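Side-chain contacts in uronate isomerase (Caulobacter crescentus, PDB 2Q01), which catalyses the isomerisation of D-glucuronate to D-fructuronate and of D-galacturonate to D-tagaturonate, in the pentose and glucuronate interconversion pathway: residues Asp340-Leu345 with Ile357-Leu362; Glu370-Ala375 with Leu381-Ser386; Arg398-Val403 with Ala407-Thr412. All blocks are in the same frame, centred on the assembly; numbering follows the deposited sequence.

Interaction 1 of 3, residues Asp340-Leu345 with Ile357-Leu362; sequences DALKPL and IILFTL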
# COMPACT_ATOMS: atom_id res chain seq x y z
N ASP B 340 -16.52 3.65 -7.79
CA ASP B 340 -17.52 4.59 -8.30
C ASP B 340 -17.42 4.68 -9.81
O ASP B 340 -18.43 4.81 -10.50
CB ASP B 340 -17.31 5.98 -7.69
CG ASP B 340 -17.81 6.09 -6.26
OD1 ASP B 340 -17.42 7.05 -5.57
OD2 ASP B 340 -18.58 5.21 -5.81
N ALA B 341 -16.19 4.58 -10.31
CA ALA B 341 -15.88 4.77 -11.72
C ALA B 341 -16.56 3.77 -12.65
O ALA B 341 -17.21 4.16 -13.61
CB ALA B 341 -14.36 4.75 -11.93
N LEU B 342 -16.43 2.48 -12.33
CA LEU B 342 -16.96 1.40 -13.18
C LEU B 342 -18.44 1.11 -12.96
O LEU B 342 -19.04 0.33 -13.72
CB LEU B 342 -16.15 0.11 -12.97
CG LEU B 342 -14.67 0.08 -13.33
CD1 LEU B 342 -14.04 -1.15 -12.71
CD2 LEU B 342 -14.47 0.07 -14.82
N LYS B 343 -19.02 1.73 -11.94
CA LYS B 343 -20.42 1.49 -11.55
C LYS B 343 -21.50 1.69 -12.65
O LYS B 343 -22.37 0.82 -12.76
CB LYS B 343 -20.78 2.24 -10.26
CG LYS B 343 -21.89 1.56 -9.51
CD LYS B 343 -22.35 2.32 -8.30
CE LYS B 343 -23.62 1.68 -7.73
NZ LYS B 343 -24.08 2.39 -6.52
N PRO B 344 -21.47 2.80 -13.43
CA PRO B 344 -22.45 2.95 -14.53
C PRO B 344 -22.47 1.85 -15.60
O PRO B 344 -23.55 1.51 -16.11
CB PRO B 344 -22.05 4.29 -15.16
CG PRO B 344 -21.40 5.03 -14.07
CD PRO B 344 -20.61 4.00 -13.34
N LEU B 345 -21.30 1.32 -15.95
CA LEU B 345 -21.19 0.22 -16.91
C LEU B 345 -21.63 -1.11 -16.29
O LEU B 345 -22.27 -1.93 -16.95
CB LEU B 345 -19.76 0.11 -17.45
CG LEU B 345 -19.31 -1.05 -18.35
CD1 LEU B 345 -20.22 -1.27 -19.56
CD2 LEU B 345 -17.87 -0.86 -18.81
N ILE B 357 -14.42 -8.31 -19.46
CA ILE B 357 -13.55 -7.15 -19.20
C ILE B 357 -12.33 -7.56 -18.36
O ILE B 357 -12.46 -8.32 -17.40
CB ILE B 357 -14.33 -5.99 -18.52
CG1 ILE B 357 -15.59 -5.62 -19.32
CG2 ILE B 357 -13.46 -4.75 -18.34
CD1 ILE B 357 -16.43 -4.54 -18.70
N ILE B 358 -11.14 -7.09 -18.73
CA ILE B 358 -9.92 -7.33 -17.97
C ILE B 358 -9.37 -6.01 -17.44
O ILE B 358 -9.03 -5.13 -18.23
CB ILE B 358 -8.85 -8.07 -18.80
CG1 ILE B 358 -9.42 -9.35 -19.42
CG2 ILE B 358 -7.64 -8.41 -17.92
CD1 ILE B 358 -8.48 -10.06 -20.35
N LEU B 359 -9.30 -5.88 -16.12
CA LEU B 359 -8.86 -4.64 -15.48
C LEU B 359 -7.38 -4.67 -15.09
O LEU B 359 -6.89 -5.65 -14.53
CB LEU B 359 -9.68 -4.36 -14.22
CG LEU B 359 -11.19 -4.18 -14.32
CD1 LEU B 359 -11.76 -4.17 -12.92
CD2 LEU B 359 -11.57 -2.91 -15.09
N PHE B 360 -6.70 -3.57 -15.40
CA PHE B 360 -5.30 -3.39 -15.08
C PHE B 360 -5.19 -2.18 -14.18
O PHE B 360 -6.14 -1.40 -14.08
CB PHE B 360 -4.50 -3.15 -16.35
CG PHE B 360 -4.25 -4.38 -17.16
CD1 PHE B 360 -5.24 -4.91 -17.97
CD2 PHE B 360 -3.01 -5.01 -17.12
CE1 PHE B 360 -5.01 -6.05 -18.72
CE2 PHE B 360 -2.78 -6.15 -17.87
CZ PHE B 360 -3.78 -6.67 -18.67
N THR B 361 -4.05 -2.02 -13.52
CA THR B 361 -3.81 -0.85 -12.69
C THR B 361 -2.33 -0.45 -12.67
O THR B 361 -1.44 -1.26 -12.92
CB THR B 361 -4.36 -1.05 -11.25
OG1 THR B 361 -4.69 0.23 -10.69
CG2 THR B 361 -3.36 -1.75 -10.36
N LEU B 362 -2.10 0.83 -12.39
CA LEU B 362 -0.78 1.38 -12.13
C LEU B 362 -0.71 1.75 -10.65
O LEU B 362 0.34 2.15 -10.13
CB LEU B 362 -0.55 2.61 -13.00
CG LEU B 362 0.48 2.61 -14.13
CD1 LEU B 362 0.92 1.22 -14.51
CD2 LEU B 362 -0.02 3.39 -15.35

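Interaction 2 of 3, residues Glu370-Ala375 with Leu381-Ser386; sequences ELAPLA and LKLGPS. With K (potassium ion), chain E.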
# COMPACT_ATOMS: atom_id res chain seq x y z
N GLU B 370 -9.94 -2.58 -4.12
CA GLU B 370 -10.99 -2.38 -5.10
C GLU B 370 -11.08 -3.48 -6.13
O GLU B 370 -12.16 -4.03 -6.35
CB GLU B 370 -10.82 -1.02 -5.79
CG GLU B 370 -10.67 0.15 -4.82
CD GLU B 370 -10.79 1.51 -5.48
OE1 GLU B 370 -10.86 1.58 -6.72
OE2 GLU B 370 -10.82 2.51 -4.74
N LEU B 371 -9.95 -3.80 -6.76
CA LEU B 371 -9.90 -4.71 -7.91
C LEU B 371 -10.30 -6.15 -7.61
O LEU B 371 -11.16 -6.70 -8.30
CB LEU B 371 -8.52 -4.69 -8.56
CG LEU B 371 -8.08 -3.45 -9.35
CD1 LEU B 371 -6.69 -3.69 -9.90
CD2 LEU B 371 -9.04 -3.14 -10.48
N ALA B 372 -9.70 -6.74 -6.58
CA ALA B 372 -10.04 -8.11 -6.20
C ALA B 372 -11.48 -8.27 -5.67
O ALA B 372 -12.16 -9.21 -6.09
CB ALA B 372 -9.00 -8.71 -5.23
N PRO B 373 -11.95 -7.38 -4.75
CA PRO B 373 -13.38 -7.38 -4.39
C PRO B 373 -14.36 -7.26 -5.57
O PRO B 373 -15.39 -7.92 -5.56
CB PRO B 373 -13.50 -6.16 -3.48
CG PRO B 373 -12.16 -6.09 -2.81
CD PRO B 373 -11.21 -6.38 -3.94
N LEU B 374 -14.03 -6.43 -6.55
CA LEU B 374 -14.85 -6.28 -7.75
C LEU B 374 -14.79 -7.53 -8.63
O LEU B 374 -15.82 -8.03 -9.07
CB LEU B 374 -14.42 -5.04 -8.56
CG LEU B 374 -14.90 -3.65 -8.12
CD1 LEU B 374 -14.16 -2.58 -8.92
CD2 LEU B 374 -16.40 -3.48 -8.27
N ALA B 375 -13.58 -8.02 -8.86
CA ALA B 375 -13.38 -9.17 -9.75
C ALA B 375 -13.75 -10.49 -9.11
O ALA B 375 -14.08 -11.45 -9.82
CB ALA B 375 -11.97 -9.21 -10.28
N LEU B 381 -15.79 -9.32 -14.94
CA LEU B 381 -14.51 -8.68 -14.60
C LEU B 381 -13.41 -9.69 -14.32
O LEU B 381 -13.63 -10.67 -13.61
CB LEU B 381 -14.69 -7.79 -13.37
CG LEU B 381 -14.83 -6.27 -13.51
CD1 LEU B 381 -15.41 -5.82 -14.84
CD2 LEU B 381 -15.62 -5.73 -12.33
N LYS B 382 -12.22 -9.44 -14.85
CA LYS B 382 -11.08 -10.31 -14.59
C LYS B 382 -9.90 -9.39 -14.32
O LYS B 382 -9.93 -8.23 -14.72
CB LYS B 382 -10.80 -11.16 -15.83
CG LYS B 382 -10.68 -12.64 -15.58
CD LYS B 382 -12.00 -13.34 -15.74
CE LYS B 382 -11.81 -14.78 -16.18
NZ LYS B 382 -13.02 -15.57 -15.83
N LEU B 383 -8.87 -9.90 -13.65
CA LEU B 383 -7.71 -9.07 -13.32
C LEU B 383 -6.52 -9.36 -14.20
O LEU B 383 -6.14 -10.50 -14.39
CB LEU B 383 -7.32 -9.22 -11.85
CG LEU B 383 -8.34 -8.63 -10.88
CD1 LEU B 383 -7.79 -8.61 -9.49
CD2 LEU B 383 -8.78 -7.24 -11.31
N GLY B 384 -5.95 -8.29 -14.75
CA GLY B 384 -4.75 -8.40 -15.55
C GLY B 384 -3.56 -8.44 -14.63
O GLY B 384 -3.67 -8.06 -13.47
N PRO B 385 -2.40 -8.91 -15.14
CA PRO B 385 -1.20 -8.96 -14.31
C PRO B 385 -0.70 -7.57 -13.96
O PRO B 385 -1.16 -6.58 -14.53
CB PRO B 385 -0.19 -9.67 -15.20
CG PRO B 385 -0.66 -9.43 -16.59
CD PRO B 385 -2.15 -9.44 -16.50
N SER B 386 0.24 -7.51 -13.01
CA SER B 386 0.88 -6.26 -12.66
C SER B 386 1.55 -5.66 -13.89
O SER B 386 2.20 -6.36 -14.67
CB SER B 386 1.87 -6.46 -11.51
OG SER B 386 2.74 -7.54 -11.78
K K E . -14.97 -12.48 -12.38
O HOH W 1 -15.15 -14.11 -14.42

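Interaction 3 of 3, residues Arg398-Val403 with Ala407-Thr412; sequences RFREQV and AGFYNT. With K (potassium ion), chain E.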
# COMPACT_ATOMS: atom_id res chain seq x y z
N ARG B 398 3.67 -8.99 -5.18
CA ARG B 398 2.69 -8.16 -4.47
C ARG B 398 1.29 -8.33 -5.03
O ARG B 398 0.33 -8.44 -4.27
CB ARG B 398 3.10 -6.69 -4.48
CG ARG B 398 4.13 -6.33 -3.42
CD ARG B 398 4.22 -4.84 -3.21
NE ARG B 398 4.71 -4.12 -4.38
CZ ARG B 398 5.99 -3.85 -4.62
NH1 ARG B 398 6.33 -3.18 -5.72
NH2 ARG B 398 6.93 -4.24 -3.77
N PHE B 399 1.18 -8.37 -6.36
CA PHE B 399 -0.06 -8.71 -7.03
C PHE B 399 -0.62 -10.03 -6.49
O PHE B 399 -1.72 -10.04 -5.96
CB PHE B 399 0.14 -8.77 -8.55
CG PHE B 399 -1.09 -9.17 -9.32
CD1 PHE B 399 -1.23 -10.47 -9.80
CD2 PHE B 399 -2.11 -8.26 -9.55
CE1 PHE B 399 -2.37 -10.84 -10.51
CE2 PHE B 399 -3.25 -8.63 -10.26
CZ PHE B 399 -3.38 -9.92 -10.73
N ARG B 400 0.16 -11.11 -6.58
CA ARG B 400 -0.25 -12.44 -6.08
C ARG B 400 -0.60 -12.45 -4.59
O ARG B 400 -1.56 -13.12 -4.19
CB ARG B 400 0.80 -13.52 -6.37
CG ARG B 400 0.94 -13.92 -7.84
CD ARG B 400 -0.34 -14.55 -8.42
NE ARG B 400 -0.22 -14.76 -9.86
CZ ARG B 400 -1.25 -14.89 -10.71
NH1 ARG B 400 -1.02 -15.07 -12.00
NH2 ARG B 400 -2.51 -14.84 -10.27
N GLU B 401 0.16 -11.72 -3.78
CA GLU B 401 -0.10 -11.60 -2.34
C GLU B 401 -1.36 -10.80 -1.99
O GLU B 401 -1.97 -11.03 -0.95
CB GLU B 401 1.10 -10.98 -1.63
CG GLU B 401 2.29 -11.92 -1.46
CD GLU B 401 3.52 -11.22 -0.88
OE1 GLU B 401 3.44 -10.00 -0.59
OE2 GLU B 401 4.55 -11.89 -0.71
N GLN B 402 -1.74 -9.87 -2.86
CA GLN B 402 -2.84 -8.94 -2.54
C GLN B 402 -4.18 -9.25 -3.23
O GLN B 402 -5.23 -8.82 -2.76
CB GLN B 402 -2.41 -7.49 -2.79
CG GLN B 402 -1.57 -6.93 -1.64
CD GLN B 402 -0.75 -5.71 -2.01
OE1 GLN B 402 0.24 -5.41 -1.35
NE2 GLN B 402 -1.15 -5.01 -3.07
N VAL B 403 -4.12 -10.04 -4.29
CA VAL B 403 -5.26 -10.28 -5.17
C VAL B 403 -5.90 -11.67 -4.98
O VAL B 403 -7.12 -11.83 -5.09
CB VAL B 403 -4.83 -10.03 -6.64
CG1 VAL B 403 -5.49 -10.97 -7.64
CG2 VAL B 403 -5.04 -8.58 -7.00
N ALA B 407 -10.02 -12.58 -5.12
CA ALA B 407 -10.31 -12.93 -6.51
C ALA B 407 -10.05 -14.40 -6.84
O ALA B 407 -10.67 -14.96 -7.74
CB ALA B 407 -9.54 -12.01 -7.46
N GLY B 408 -9.13 -15.03 -6.11
CA GLY B 408 -8.68 -16.36 -6.46
C GLY B 408 -7.73 -16.29 -7.62
O GLY B 408 -7.25 -15.21 -7.97
N PHE B 409 -7.46 -17.44 -8.23
CA PHE B 409 -6.56 -17.51 -9.38
C PHE B 409 -7.32 -17.47 -10.70
O PHE B 409 -6.78 -17.07 -11.72
CB PHE B 409 -5.75 -18.80 -9.33
CG PHE B 409 -4.70 -18.82 -8.25
CD1 PHE B 409 -3.48 -18.19 -8.44
CD2 PHE B 409 -4.94 -19.49 -7.06
CE1 PHE B 409 -2.50 -18.22 -7.44
CE2 PHE B 409 -3.97 -19.54 -6.06
CZ PHE B 409 -2.75 -18.90 -6.25
N TYR B 410 -8.58 -17.87 -10.66
CA TYR B 410 -9.35 -18.12 -11.87
C TYR B 410 -10.08 -16.87 -12.34
O TYR B 410 -10.73 -16.87 -13.39
CB TYR B 410 -10.29 -19.31 -11.66
CG TYR B 410 -9.53 -20.58 -11.33
CD1 TYR B 410 -9.32 -20.96 -10.01
CD2 TYR B 410 -8.99 -21.37 -12.34
CE1 TYR B 410 -8.61 -22.11 -9.70
CE2 TYR B 410 -8.27 -22.53 -12.03
CZ TYR B 410 -8.09 -22.88 -10.71
OH TYR B 410 -7.39 -24.02 -10.40
N ASN B 411 -9.96 -15.81 -11.54
CA ASN B 411 -10.39 -14.46 -11.88
C ASN B 411 -9.22 -13.60 -12.35
O ASN B 411 -9.34 -12.38 -12.45
CB ASN B 411 -11.04 -13.81 -10.66
CG ASN B 411 -12.46 -14.26 -10.44
OD1 ASN B 411 -13.26 -14.33 -11.39
ND2 ASN B 411 -12.82 -14.52 -9.20
N THR B 412 -8.08 -14.24 -12.62
CA THR B 412 -6.93 -13.58 -13.23
C THR B 412 -6.69 -14.15 -14.63
O THR B 412 -7.31 -15.15 -15.01
CB THR B 412 -5.65 -13.66 -12.33
OG1 THR B 412 -5.11 -14.99 -12.36
CG2 THR B 412 -5.95 -13.25 -10.88
K K E . -14.97 -12.48 -12.38
O HOH W 2 -4.12 -14.74 -7.78
O HOH W 1 -15.15 -14.11 -14.42

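Interaction 1 of 3, residues Asp340-Leu345 with Ile357-Leu362
Ile-357, at the start of strand 357-359, meets Leu-345 tip to tip: its CD1 methyl lies 4.0 Å from Leu-345 CD2. One residue on, Ile-358 turns to the other face of the strand, where it packs on Val-305 and Tyr-470. With Leu-359 the alternation brings the chain back, and a second apolar pair forms. Here the methyls of two leucines are pointed at each other, and Leu-342 CD1 rests against both branches of its partner, at 3.8 Å from Leu-359 CD1 and 3.9 Å from Leu-359 CD2. The backbones stay two side-chain lengths apart, with 10.4 Å between Leu-342 CA and Leu-359 CA. The two leucines of 340-345 enter by different routes. Leu-345 has CG anti to its own nitrogen (chi1 173°), whereas Leu-342 holds CG anti to the carbonyl carbon (chi1 -63°), yet Leu-342 brings both methyls to the strand and Leu-345 its CD2. No hydrogen bond crosses this buried contact, so it is a small example of a helix and the residues leading into it packing on a strand through branched aliphatic groups alone. Around them, Ile-308 of strand 305-308 touches Ile-357 and Leu-359, helix 366-375 adds Leu-371 and Leu-374, and helix 281-302 covers Leu-345, so helix 343-349 packs outside the parallel sheet, between neighbouring helices.

Interaction 2 of 3, residues Glu370-Ala375 with Leu381-Ser386
Leu-383 is the chief apolar link, lying against one side of helix 370-375 and touching three of its residues. Leu-383 CG is 3.7 Å from Ala-375 CB, and its CD2 branch reaches the root of the Leu-371 side chain, 3.8 Å from Leu-371 CB. The other methyl, CD1, turns to the backbone where Leu-371 joins Ala-372. With CG anti to the carbonyl carbon (chi1 -68°), both branches are presented to the helix. Replacing Leu-383 with alanine is likely to open a gap between strand and helix, with Leu-371 CB and the Ala-375 methyl losing the branched end that meets them. Leu-381 makes the second apolar patch: its CD2 lies 4.0 Å from Leu-374 CB, while its CB faces the last turn at Ala-375.

The polar part of the contact runs through a metal. Ala-375 O, at the end of the helix, binds the potassium ion at 2.9 Å, and Leu-381 O binds it at 2.6 Å. The cation thus spans two carbonyl oxygens that no hydrogen bond could join, at a helix end whose partial negative charge probably suits it. Water 1 is a further ligand, and it accepts a hydrogen bond of 2.9 Å from Lys-382 NZ. Tyr-378 O, Asn-411 OD1 and Ser-75 O of the second subunit complete the site, which therefore ties two chains together.

Helix and strand axes approach to 7.9 Å at 137° between their directions, as the chain doubles back. This is the closing half of a beta-alpha-beta crossover, the repeating element of TIM-barrel folds, with a potassium site at its return turn.

Interaction 3 of 3, residues Arg398-Val403 with Ala407-Thr412
Arg-400 and Thr-412 make the polar contact: Arg-400 NH2 gives a weak hydrogen bond to Thr-412 OG1, 3.3 Å long but nearly straight at 175°. The hydroxyl lies at the edge of the guanidinium, in its plane. The same NH2 also donates to water 2, which in turn donates a hydrogen bond to Gly-408 O. A bend at chi2 (-63°) carries the arginine across to the loop, with NH2 near the Phe-409 ring. Beside this polar group, Val-403 CG1 packs against Thr-412 CG2 at 4.0 Å and against the methyl of Ala-407. The backbone adds a helical bond near the end of helix 393-407, Ala-407 N to Val-403 O at 3.0 Å, after which Gly-408, with positive phi, lets the chain leave the helix.

A second shell probably helps to hold these groups in place. Phe-399 CE1 sits over one face of the guanidinium. Thr-412 OG1 donates to Phe-409 O at 2.7 Å, and Thr-412 N reaches that oxygen from the same face of its plane, closing a type I turn. Asn-411 ND2 donates to a lone pair of Ala-407 O at 2.6 Å, which leaves Asn-411 OD1 turned to the potassium ion, 2.7 Å away. Beyond these, Leu-461 and Phe-439 pack on Arg-400, and Asp-436 offers it a long, weak ion pair.

Since Thr-412 OG1 spends its proton on Phe-409 O, it meets Arg-400 as an acceptor; the Asn-411 amide likewise gives its N-H to the helix end and its oxygen to the cation, so the post-helix turn probably holds that metal ligand in a set orientation.

How the interactions relate
The three contacts come in series along the chain, each closing before the next opens, all within the uronate isomerase family region, which has the TIM-barrel fold. Interactions 1 and 2, with centres about 9 Å apart, share the parallel sheet in which strands 357-359 and 381-383 are neighbours, joined by probable hydrogen bonds from Lys-382 N to Ile-357 O and from Gly-384 N to Leu-359 O. Interaction 3 lies about 8 Å from interaction 2, between centres, and meets it through Leu-383 N and Asn-411 O and through the common potassium ion. Interactions 1 and 3 do not touch. All three reach the second subunit, so this run of strands, helices and the following loop leads from the barrel sheet to a potassium site shared with the second subunit.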